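Local coordinates for selenium-binding protein (Sulfolobus tokodaii, PDB 2ECE) that is of unknown function but belongs to the selenium-binding protein family and may bind selenium, at residues 47-52 with 116-121; 42-47 with 61-66. One frame throughout, in Å; residues are numbered along the deposited sequence.

Contact 1: 47-52 with 116-121; sequences VVDVNP and NPREPK
The charged part of this contact is a salt bridge between D49, at the end of strand 44-49, and R118, in the loop joining strands 108-112 and 121-126. R118 NH1 gives a nearly straight hydrogen bond to D49 OD2 (3.1 Å, 172° at the hydrogen). The acceptor lies in the guanidinium plane, whereas the donor stands well above the carboxylate plane; the two planes are 72° apart, so the groups meet obliquely through one oxygen. A bend at chi3 brings the arginine tip to the carboxylate. D49 OD2 also bonds the hydroxyls of S54 and T56, and R118 NH2 bonds T56 OG1, so T56 links acid and base.

Local hydrogen bonds shape both segments. D49 OD1, met nearly along its C-O axis, accepts from the backbone N of N51 (3.1 Å), a side-chain-to-backbone bond that makes an Asx turn, while a type I turn from N116 to E119 is closed by E119 N on N116 O (2.9 Å).

The apolar part lies between V47 and P120, which reach tip to tip: V47 CG2 approaches P120 CD to 3.6 Å. CG1, anti to the backbone N (chi1 -178°), turns instead to R118 O at 3.9 Å. Y29 of strand 27-33 touches both V47 and P120, and its hydroxyl bonds P117 O.

With OD1 used by the Asx turn and OD2 shared among R118 and two hydroxyls, the buried carboxylate of D49 is probably kept ionised, and strand 44-49 of one propeller blade is tied to the loop of the next by charge as well as by apolar contact.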
ATOM      1  N   VAL A  47       0.030 -10.238  14.661  1.00 22.78           N
ATOM      2  CA  VAL A  47       1.405  -9.960  15.046  1.00 22.25           C
ATOM      3  C   VAL A  47       2.213 -11.199  14.683  1.00 21.86           C
ATOM      4  O   VAL A  47       2.035 -12.259  15.280  1.00 23.79           O
ATOM      5  CB  VAL A  47       1.533  -9.695  16.559  1.00 21.09           C
ATOM      6  CG1 VAL A  47       2.976  -9.366  16.903  1.00 20.83           C
ATOM      7  CG2 VAL A  47       0.619  -8.543  16.965  1.00 19.43           C
ATOM      8  N   VAL A  48       3.091 -11.061  13.695  1.00 22.06           N
ATOM      9  CA  VAL A  48       3.919 -12.165  13.232  1.00 22.44           C
ATOM     10  C   VAL A  48       5.376 -12.024  13.668  1.00 24.11           C
ATOM     11  O   VAL A  48       6.002 -10.974  13.456  1.00 22.22           O
ATOM     12  CB  VAL A  48       3.872 -12.281  11.691  1.00 22.42           C
ATOM     13  CG1 VAL A  48       4.782 -13.403  11.221  1.00 23.48           C
ATOM     14  CG2 VAL A  48       2.442 -12.547  11.234  1.00 22.53           C
ATOM     15  N   ASP A  49       5.896 -13.086  14.288  1.00 23.68           N
ATOM     16  CA  ASP A  49       7.282 -13.117  14.750  1.00 25.02           C
ATOM     17  C   ASP A  49       8.093 -13.355  13.495  1.00 24.51           C
ATOM     18  O   ASP A  49       7.966 -14.385  12.822  1.00 24.82           O
ATOM     19  CB  ASP A  49       7.531 -14.259  15.742  1.00 26.01           C
ATOM     20  CG  ASP A  49       8.880 -14.136  16.440  1.00 28.11           C
ATOM     21  OD1 ASP A  49       9.851 -13.679  15.791  1.00 24.04           O
ATOM     22  OD2 ASP A  49       8.967 -14.497  17.637  1.00 29.85           O
ATOM     23  N   VAL A  50       8.944 -12.391  13.193  1.00 24.82           N
ATOM     24  CA  VAL A  50       9.726 -12.440  11.988  1.00 24.60           C
ATOM     25  C   VAL A  50      11.249 -12.561  12.171  1.00 25.35           C
ATOM     26  O   VAL A  50      12.011 -12.416  11.215  1.00 24.26           O
ATOM     27  CB  VAL A  50       9.293 -11.211  11.132  1.00 27.37           C
ATOM     28  CG1 VAL A  50      10.431 -10.257  10.884  1.00 26.22           C
ATOM     29  CG2 VAL A  50       8.642 -11.687   9.860  1.00 26.38           C
ATOM     30  N   ASN A  51      11.668 -12.877  13.396  1.00 26.80           N
ATOM     31  CA  ASN A  51      13.080 -13.052  13.773  1.00 28.23           C
ATOM     32  C   ASN A  51      13.444 -14.546  13.696  1.00 28.36           C
ATOM     33  O   ASN A  51      12.931 -15.347  14.471  1.00 27.05           O
ATOM     34  CB  ASN A  51      13.278 -12.570  15.214  1.00 29.17           C
ATOM     35  CG  ASN A  51      14.736 -12.553  15.646  1.00 33.06           C
ATOM     36  OD1 ASN A  51      15.560 -13.344  15.176  1.00 32.75           O
ATOM     37  ND2 ASN A  51      15.055 -11.654  16.573  1.00 33.52           N
ATOM     38  N   PRO A  52      14.348 -14.932  12.775  1.00 30.33           N
ATOM     39  CA  PRO A  52      14.789 -16.323  12.582  1.00 32.97           C
ATOM     40  C   PRO A  52      15.329 -17.022  13.828  1.00 34.17           C
ATOM     41  O   PRO A  52      15.255 -18.248  13.945  1.00 35.49           O
ATOM     42  CB  PRO A  52      15.856 -16.198  11.496  1.00 32.23           C
ATOM     43  CG  PRO A  52      15.394 -15.014  10.719  1.00 31.86           C
ATOM     44  CD  PRO A  52      15.025 -14.049  11.814  1.00 30.47           C
ATOM     45  N   ASN A 116       4.490  -3.646  25.432  1.00 26.89           N
ATOM     46  CA  ASN A 116       4.786  -4.947  24.836  1.00 27.31           C
ATOM     47  C   ASN A 116       4.404  -4.981  23.356  1.00 26.21           C
ATOM     48  O   ASN A 116       3.231  -5.149  23.012  1.00 26.07           O
ATOM     49  CB  ASN A 116       4.035  -6.050  25.581  1.00 28.93           C
ATOM     50  CG  ASN A 116       4.454  -7.440  25.131  1.00 32.54           C
ATOM     51  OD1 ASN A 116       3.918  -8.446  25.607  1.00 36.35           O
ATOM     52  ND2 ASN A 116       5.423  -7.505  24.217  1.00 31.55           N
ATOM     53  N   PRO A 117       5.397  -4.852  22.462  1.00 25.56           N
ATOM     54  CA  PRO A 117       5.191  -4.858  21.009  1.00 24.99           C
ATOM     55  C   PRO A 117       4.549  -6.142  20.497  1.00 24.30           C
ATOM     56  O   PRO A 117       3.897  -6.142  19.451  1.00 22.65           O
ATOM     57  CB  PRO A 117       6.608  -4.675  20.449  1.00 26.80           C
ATOM     58  CG  PRO A 117       7.370  -4.059  21.584  1.00 28.76           C
ATOM     59  CD  PRO A 117       6.832  -4.796  22.776  1.00 26.71           C
ATOM     60  N   ARG A 118       4.750  -7.234  21.231  1.00 22.79           N
ATOM     61  CA  ARG A 118       4.189  -8.528  20.850  1.00 23.24           C
ATOM     62  C   ARG A 118       2.702  -8.628  21.174  1.00 22.96           C
ATOM     63  O   ARG A 118       2.021  -9.543  20.703  1.00 22.97           O
ATOM     64  CB  ARG A 118       4.947  -9.665  21.548  1.00 23.25           C
ATOM     65  CG  ARG A 118       6.389  -9.813  21.098  1.00 24.54           C
ATOM     66  CD  ARG A 118       7.143 -10.826  21.960  1.00 25.79           C
ATOM     67  NE  ARG A 118       6.730 -12.206  21.714  1.00 25.78           N
ATOM     68  CZ  ARG A 118       7.171 -12.958  20.709  1.00 25.69           C
ATOM     69  NH1 ARG A 118       8.046 -12.473  19.842  1.00 25.41           N
ATOM     70  NH2 ARG A 118       6.743 -14.206  20.578  1.00 30.36           N
ATOM     71  N   GLU A 119       2.198  -7.697  21.977  1.00 22.30           N
ATOM     72  CA  GLU A 119       0.783  -7.708  22.333  1.00 25.39           C
ATOM     73  C   GLU A 119       0.210  -6.300  22.341  1.00 23.75           C
ATOM     74  O   GLU A 119      -0.030  -5.723  23.403  1.00 24.96           O
ATOM     75  CB  GLU A 119       0.561  -8.348  23.708  1.00 27.29           C
ATOM     76  CG  GLU A 119      -0.910  -8.634  23.980  1.00 34.31           C
ATOM     77  CD  GLU A 119      -1.144  -9.444  25.242  1.00 37.31           C
ATOM     78  OE1 GLU A 119      -0.220 -10.170  25.672  1.00 39.83           O
ATOM     79  OE2 GLU A 119      -2.264  -9.369  25.793  1.00 40.27           O
ATOM     80  N   PRO A 120      -0.016  -5.729  21.148  1.00 24.33           N
ATOM     81  CA  PRO A 120      -0.566  -4.374  21.029  1.00 23.75           C
ATOM     82  C   PRO A 120      -2.003  -4.374  21.538  1.00 25.26           C
ATOM     83  O   PRO A 120      -2.664  -5.410  21.510  1.00 23.88           O
ATOM     84  CB  PRO A 120      -0.501  -4.100  19.523  1.00 22.93           C
ATOM     85  CG  PRO A 120       0.534  -5.097  19.013  1.00 23.76           C
ATOM     86  CD  PRO A 120       0.229  -6.313  19.819  1.00 21.32           C
ATOM     87  N   LYS A 121      -2.481  -3.222  21.997  1.00 25.35           N
ATOM     88  CA  LYS A 121      -3.850  -3.115  22.498  1.00 27.32           C
ATOM     89  C   LYS A 121      -4.554  -1.889  21.930  1.00 25.96           C
ATOM     90  O   LYS A 121      -3.949  -0.828  21.803  1.00 23.77           O
ATOM     91  CB  LYS A 121      -3.852  -3.027  24.030  1.00 29.33           C
ATOM     92  CG  LYS A 121      -3.480  -4.321  24.752  1.00 33.59           C
ATOM     93  CD  LYS A 121      -3.427  -4.103  26.260  1.00 34.37           C
ATOM     94  CE  LYS A 121      -3.159  -5.392  27.029  1.00 35.87           C
ATOM     95  NZ  LYS A 121      -4.303  -6.347  26.986  1.00 36.15           N
TER

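Contact 2: 42-47 with 61-66; sequences ADFIAV and VHKVEL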
ATOM      1  N   ALA A  42     -14.848 -10.378  13.119  1.00 25.70           N
ATOM      2  CA  ALA A  42     -14.193  -9.091  12.931  1.00 24.30           C
ATOM      3  C   ALA A  42     -12.827  -9.223  12.267  1.00 23.37           C
ATOM      4  O   ALA A  42     -12.180 -10.271  12.341  1.00 21.97           O
ATOM      5  CB  ALA A  42     -14.043  -8.386  14.273  1.00 25.02           C
ATOM      6  N   ASP A  43     -12.398  -8.158  11.599  1.00 22.51           N
ATOM      7  CA  ASP A  43     -11.084  -8.147  10.975  1.00 21.04           C
ATOM      8  C   ASP A  43     -10.125  -8.008  12.160  1.00 20.46           C
ATOM      9  O   ASP A  43     -10.573  -7.821  13.294  1.00 18.94           O
ATOM     10  CB  ASP A  43     -10.964  -6.961  10.012  1.00 19.82           C
ATOM     11  CG  ASP A  43     -11.914  -7.075   8.829  1.00 19.45           C
ATOM     12  OD1 ASP A  43     -12.516  -8.160   8.653  1.00 19.60           O
ATOM     13  OD2 ASP A  43     -12.052  -6.094   8.066  1.00 18.26           O
ATOM     14  N   PHE A  44      -8.823  -8.098  11.913  1.00 18.96           N
ATOM     15  CA  PHE A  44      -7.855  -8.014  13.000  1.00 18.98           C
ATOM     16  C   PHE A  44      -6.448  -7.715  12.510  1.00 19.03           C
ATOM     17  O   PHE A  44      -6.143  -7.844  11.326  1.00 19.47           O
ATOM     18  CB  PHE A  44      -7.822  -9.343  13.771  1.00 18.70           C
ATOM     19  CG  PHE A  44      -7.438 -10.530  12.915  1.00 19.72           C
ATOM     20  CD1 PHE A  44      -6.119 -10.991  12.882  1.00 20.12           C
ATOM     21  CD2 PHE A  44      -8.397 -11.186  12.139  1.00 17.77           C
ATOM     22  CE1 PHE A  44      -5.761 -12.091  12.094  1.00 20.34           C
ATOM     23  CE2 PHE A  44      -8.051 -12.283  11.348  1.00 20.24           C
ATOM     24  CZ  PHE A  44      -6.723 -12.741  11.326  1.00 19.84           C
ATOM     25  N   ILE A  45      -5.595  -7.314  13.445  1.00 20.92           N
ATOM     26  CA  ILE A  45      -4.196  -7.042  13.145  1.00 21.06           C
ATOM     27  C   ILE A  45      -3.449  -8.246  13.692  1.00 21.80           C
ATOM     28  O   ILE A  45      -3.570  -8.579  14.874  1.00 22.33           O
ATOM     29  CB  ILE A  45      -3.672  -5.779  13.863  1.00 20.73           C
ATOM     30  CG1 ILE A  45      -4.218  -4.520  13.182  1.00 18.18           C
ATOM     31  CG2 ILE A  45      -2.134  -5.776  13.850  1.00 20.11           C
ATOM     32  CD1 ILE A  45      -3.621  -4.252  11.806  1.00 18.10           C
ATOM     33  N   ALA A  46      -2.693  -8.915  12.833  1.00 21.50           N
ATOM     34  CA  ALA A  46      -1.944 -10.077  13.279  1.00 21.23           C
ATOM     35  C   ALA A  46      -0.516  -9.676  13.587  1.00 22.40           C
ATOM     36  O   ALA A  46       0.072  -8.858  12.874  1.00 21.70           O
ATOM     37  CB  ALA A  46      -1.964 -11.151  12.207  1.00 22.62           C
ATOM     38  N   VAL A  47       0.030 -10.238  14.661  1.00 22.78           N
ATOM     39  CA  VAL A  47       1.405  -9.960  15.046  1.00 22.25           C
ATOM     40  C   VAL A  47       2.213 -11.199  14.683  1.00 21.86           C
ATOM     41  O   VAL A  47       2.035 -12.259  15.280  1.00 23.79           O
ATOM     42  CB  VAL A  47       1.533  -9.695  16.559  1.00 21.09           C
ATOM     43  CG1 VAL A  47       2.976  -9.366  16.903  1.00 20.83           C
ATOM     44  CG2 VAL A  47       0.619  -8.543  16.965  1.00 19.43           C
ATOM     45  N   VAL A  61       1.853 -14.637  16.774  1.00 24.86           N
ATOM     46  CA  VAL A  61       1.944 -14.742  18.218  1.00 24.21           C
ATOM     47  C   VAL A  61       0.830 -14.012  18.954  1.00 24.95           C
ATOM     48  O   VAL A  61       0.674 -14.171  20.164  1.00 24.43           O
ATOM     49  CB  VAL A  61       3.311 -14.240  18.702  1.00 24.31           C
ATOM     50  CG1 VAL A  61       4.408 -15.099  18.093  1.00 23.61           C
ATOM     51  CG2 VAL A  61       3.498 -12.787  18.310  1.00 21.17           C
ATOM     52  N   HIS A  62       0.048 -13.228  18.215  1.00 24.68           N
ATOM     53  CA  HIS A  62      -1.060 -12.484  18.803  1.00 24.47           C
ATOM     54  C   HIS A  62      -1.945 -11.897  17.708  1.00 24.23           C
ATOM     55  O   HIS A  62      -1.486 -11.609  16.604  1.00 21.68           O
ATOM     56  CB  HIS A  62      -0.539 -11.348  19.692  1.00 24.93           C
ATOM     57  CG  HIS A  62      -1.610 -10.635  20.462  1.00 26.71           C
ATOM     58  ND1 HIS A  62      -2.298 -11.223  21.501  1.00 28.36           N
ATOM     59  CD2 HIS A  62      -2.116  -9.383  20.339  1.00 25.39           C
ATOM     60  CE1 HIS A  62      -3.180 -10.368  21.985  1.00 27.26           C
ATOM     61  NE2 HIS A  62      -3.090  -9.243  21.298  1.00 27.46           N
ATOM     62  N   LYS A  63      -3.220 -11.733  18.034  1.00 24.06           N
ATOM     63  CA  LYS A  63      -4.188 -11.165  17.112  1.00 25.78           C
ATOM     64  C   LYS A  63      -4.940 -10.069  17.843  1.00 25.87           C
ATOM     65  O   LYS A  63      -5.523 -10.298  18.903  1.00 26.29           O
ATOM     66  CB  LYS A  63      -5.177 -12.233  16.626  1.00 25.54           C
ATOM     67  CG  LYS A  63      -4.584 -13.285  15.693  1.00 24.67           C
ATOM     68  CD  LYS A  63      -5.671 -14.239  15.199  1.00 29.30           C
ATOM     69  CE  LYS A  63      -5.128 -15.244  14.194  1.00 29.68           C
ATOM     70  NZ  LYS A  63      -6.214 -16.076  13.602  1.00 32.74           N
ATOM     71  N   VAL A  64      -4.891  -8.861  17.299  1.00 25.60           N
ATOM     72  CA  VAL A  64      -5.608  -7.751  17.903  1.00 25.28           C
ATOM     73  C   VAL A  64      -6.974  -7.785  17.231  1.00 25.75           C
ATOM     74  O   VAL A  64      -7.192  -7.158  16.192  1.00 22.69           O
ATOM     75  CB  VAL A  64      -4.920  -6.410  17.610  1.00 24.97           C
ATOM     76  CG1 VAL A  64      -5.640  -5.287  18.340  1.00 24.07           C
ATOM     77  CG2 VAL A  64      -3.454  -6.477  18.040  1.00 21.87           C
ATOM     78  N   GLU A  65      -7.883  -8.557  17.815  1.00 25.78           N
ATOM     79  CA  GLU A  65      -9.223  -8.694  17.274  1.00 28.49           C
ATOM     80  C   GLU A  65     -10.042  -7.416  17.490  1.00 27.83           C
ATOM     81  O   GLU A  65     -10.098  -6.875  18.597  1.00 27.78           O
ATOM     82  CB  GLU A  65      -9.886  -9.933  17.892  1.00 31.91           C
ATOM     83  CG  GLU A  65      -9.295 -11.222  17.307  1.00 37.61           C
ATOM     84  CD  GLU A  65      -9.617 -12.487  18.093  1.00 41.11           C
ATOM     85  OE1 GLU A  65     -10.408 -12.428  19.061  1.00 43.41           O
ATOM     86  OE2 GLU A  65      -9.067 -13.552  17.728  1.00 42.60           O
ATOM     87  N   LEU A  66     -10.652  -6.925  16.412  1.00 25.58           N
ATOM     88  CA  LEU A  66     -11.442  -5.694  16.458  1.00 25.44           C
ATOM     89  C   LEU A  66     -12.849  -5.890  17.024  1.00 25.25           C
ATOM     90  O   LEU A  66     -13.418  -6.969  16.919  1.00 24.22           O
ATOM     91  CB  LEU A  66     -11.514  -5.080  15.057  1.00 23.44           C
ATOM     92  CG  LEU A  66     -10.121  -4.806  14.471  1.00 23.47           C
ATOM     93  CD1 LEU A  66     -10.248  -4.240  13.070  1.00 20.53           C
ATOM     94  CD2 LEU A  66      -9.365  -3.839  15.385  1.00 22.57           C
TER
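Strands 44-49 and 60-65 run antiparallel here, their short segments inclined at 166° with axes 4.6 Å apart. I45 and V64 form a hydrogen-bonded pair. V64 N points in the carbonyl plane at I45 O (2.8 Å, 172° at the hydrogen), while I45 N returns a longer bond to V64 O from above its carbonyl plane. At one end V61 N meets V47 O nearly along the C=O axis; at the other, L66 N bonds D43 O (3.2 Å).

K63 extends beside F44, both side chains pointing the same way. From CB, 4.1 Å from F44 CD1, the lysine chain follows the ring: CG meets CD1, CD and CE each approach CE1, and NZ ends 4.1 Å from CZ. The chain is extended beyond CG, which lets successive atoms run alongside the ring from CD1 to CZ. F44 has chi1 60°, placing CG in the crowded position between the backbone N and the carbonyl carbon, and A42 O lies at the ring edge in plane. An alanine here removes the methylenes that run beside F44 CD1 and CE1, and the ring would probably be less firmly held on that side.

The two strands form a beta hairpin at the outer edge of a four-stranded antiparallel propeller blade, in which 60-65 is the outermost strand and 27-33 flanks 44-49 on its far side. On the sheet face bearing I45 and V64, their CB atoms are 4.0 Å apart, and both side chains touch I111 of the next blade. Past the pair, L66 touches Y109 and I122 of the same neighbouring blade, its CG resting 3.3 Å from D43 O. The D43 carboxylate turns from the hairpin, OD1 accepting from Y34 N and OD2 from L73 N and T35 OG1.

How the contacts relate
Both contacts use strand 44-49 and share V47, but contact 2 joins neighbouring strands within one blade, whereas contact 1 crosses to a loop of the next. Their centres are 11 Å apart, and they touch where R118 O lies 3.3 Å from H62 CB and where E119 CG packs against H62 CE1. The touching residues of contact 1 are mostly buried despite its charged pair; contact 2 is partly buried, with apolar residues toward the next blade and E65 exposed on the other face. Main-chain bonding dominates the hairpin, while the smaller interface between blades relies on side chains.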